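Local coordinates for protein polyketide synthase type I (Bacillus amyloliquefaciens, PDB 5KKU) that is the N-terminal dehydratase domain of a difficidin assembly-line polyketide synthase and probably removes water from carrier-bound hydroxyacyl intermediates, at residues A[36-39]-A[40-43]. Numbering follows the deposited sequence.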
loop_
_atom_site.group_PDB
_atom_site.type_symbol
_atom_site.label_atom_id
_atom_site.label_comp_id
_atom_site.label_asym_id
_atom_site.label_seq_id
_atom_site.Cartn_x
_atom_site.Cartn_y
_atom_site.Cartn_z
ATOM N N VAL A 36 -1.063 2.360 2.318
ATOM C CA VAL A 36 -0.017 2.275 1.331
ATOM C C VAL A 36 -0.110 3.328 0.248
ATOM O O VAL A 36 0.833 3.629 -0.368
ATOM C CB VAL A 36 0.105 0.876 0.695
ATOM C CG1 VAL A 36 0.666 -0.105 1.660
ATOM C CG2 VAL A 36 -1.183 0.387 0.074
ATOM N N THR A 37 -1.267 3.846 0.007
ATOM C CA THR A 37 -1.450 4.983 -0.835
ATOM C C THR A 37 -0.463 6.123 -0.525
ATOM O O THR A 37 -0.007 6.790 -1.405
ATOM C CB THR A 37 -2.899 5.509 -0.671
ATOM O OG1 THR A 37 -3.812 4.559 -1.166
ATOM C CG2 THR A 37 -3.110 6.762 -1.371
ATOM N N LEU A 38 -0.169 6.340 0.747
ATOM C CA LEU A 38 0.725 7.386 1.200
ATOM C C LEU A 38 2.148 7.214 0.744
ATOM O O LEU A 38 2.881 8.154 0.655
ATOM C CB LEU A 38 0.646 7.570 2.697
ATOM C CG LEU A 38 -0.751 7.763 3.268
ATOM C CD1 LEU A 38 -0.700 7.612 4.734
ATOM C CD2 LEU A 38 -1.401 9.065 2.906
ATOM N N ILE A 39 2.529 6.001 0.420
ATOM C CA ILE A 39 3.827 5.739 -0.149
ATOM C C ILE A 39 4.001 6.516 -1.468
ATOM O O ILE A 39 5.021 7.116 -1.698
ATOM C CB ILE A 39 4.098 4.222 -0.342
ATOM C CG1 ILE A 39 4.376 3.543 0.980
ATOM C CG2 ILE A 39 5.252 3.966 -1.274
ATOM C CD1 ILE A 39 4.329 2.054 0.982
ATOM N N ASP A 40 2.964 6.521 -2.300
ATOM C CA ASP A 40 2.965 7.289 -3.544
ATOM C C ASP A 40 3.068 8.762 -3.262
ATOM O O ASP A 40 3.738 9.474 -3.919
ATOM C CB ASP A 40 1.724 7.022 -4.374
ATOM C CG ASP A 40 1.559 7.974 -5.534
ATOM O OD1 ASP A 40 2.186 7.870 -6.551
ATOM O OD2 ASP A 40 0.790 8.874 -5.390
ATOM N N MET A 41 2.344 9.245 -2.283
ATOM C CA MET A 41 2.357 10.657 -1.956
ATOM C C MET A 41 3.750 11.130 -1.621
ATOM O O MET A 41 4.133 12.147 -2.073
ATOM C CB MET A 41 1.333 10.960 -0.858
ATOM C CG MET A 41 1.334 12.284 -0.136
ATOM S SD MET A 41 -0.070 12.532 0.945
ATOM C CE MET A 41 -1.321 12.172 -0.186
ATOM N N LEU A 42 4.461 10.374 -0.813
ATOM C CA LEU A 42 5.801 10.715 -0.409
ATOM C C LEU A 42 6.756 10.794 -1.579
ATOM O O LEU A 42 7.530 11.669 -1.654
ATOM C CB LEU A 42 6.330 9.763 0.631
ATOM C CG LEU A 42 6.146 10.238 2.046
ATOM C CD1 LEU A 42 4.720 10.116 2.473
ATOM C CD2 LEU A 42 7.045 9.476 2.967
ATOM N N TYR A 43 6.636 9.858 -2.490
ATOM C CA TYR A 43 7.439 9.845 -3.673
ATOM C C TYR A 43 7.137 11.017 -4.601
ATOM O O TYR A 43 8.026 11.525 -5.173
ATOM C CB TYR A 43 7.300 8.518 -4.410
ATOM C CG TYR A 43 8.298 7.478 -3.997
ATOM C CD1 TYR A 43 9.562 7.471 -4.498
ATOM C CD2 TYR A 43 7.975 6.517 -3.072
ATOM C CE1 TYR A 43 10.458 6.526 -4.112
ATOM C CE2 TYR A 43 8.866 5.569 -2.691
ATOM C CZ TYR A 43 10.094 5.579 -3.239
ATOM O OH TYR A 43 10.979 4.679 -2.854
#
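L38 and I39, in the first turns of helix 37-49, accept backbone bonds from L42 and Y43, a worked example of i to i+4 pairing. L42 N lies 3.1 Å from L38 O with an N-H...O angle of 162°, and Y43 N reaches I39 O at 3.3 Å. Earlier, the pairing is i to i+3: I39 N to V36 O and, weakly, D40 N to T37 O.

Among the side chains, I39 and Y43 form an i, i+4 pair running side by side. With chi1 at -74°, the CG2 branch of I39 stands opposite the backbone N and rests 4.1 Å from CD2 of the Y43 ring. The carbonyl oxygen of I39 meets that ring at its edge, in plane, 3.3 Å from Y43 CD2. L38 and M41, an i, i+3 pair, also point the same way; the M41 chain is extended until it bends at chi3, and its SD sits 4.2 Å from L38 CD2. L42, its chi1 of -95° away from the staggered values, packs methyl CD1 tightly, 3.2 Å from the L38 O that its own N binds.

The polar ends are buried and satisfied by partners beyond the two segments: D40 OD2 forms a salt bridge with R44 along the helix, OD1 accepts a hydrogen bond from A192 N, and Y43 OH bonds to I55 O and M229 N. As the central helix of the predicted N-terminal hotdog fold, helix 37-49 sets L38 and L42 against strands 86-97 and 107-116, whereas V36, T37 and I39 meet helix 194-200, which carries the predicted proton donor D198.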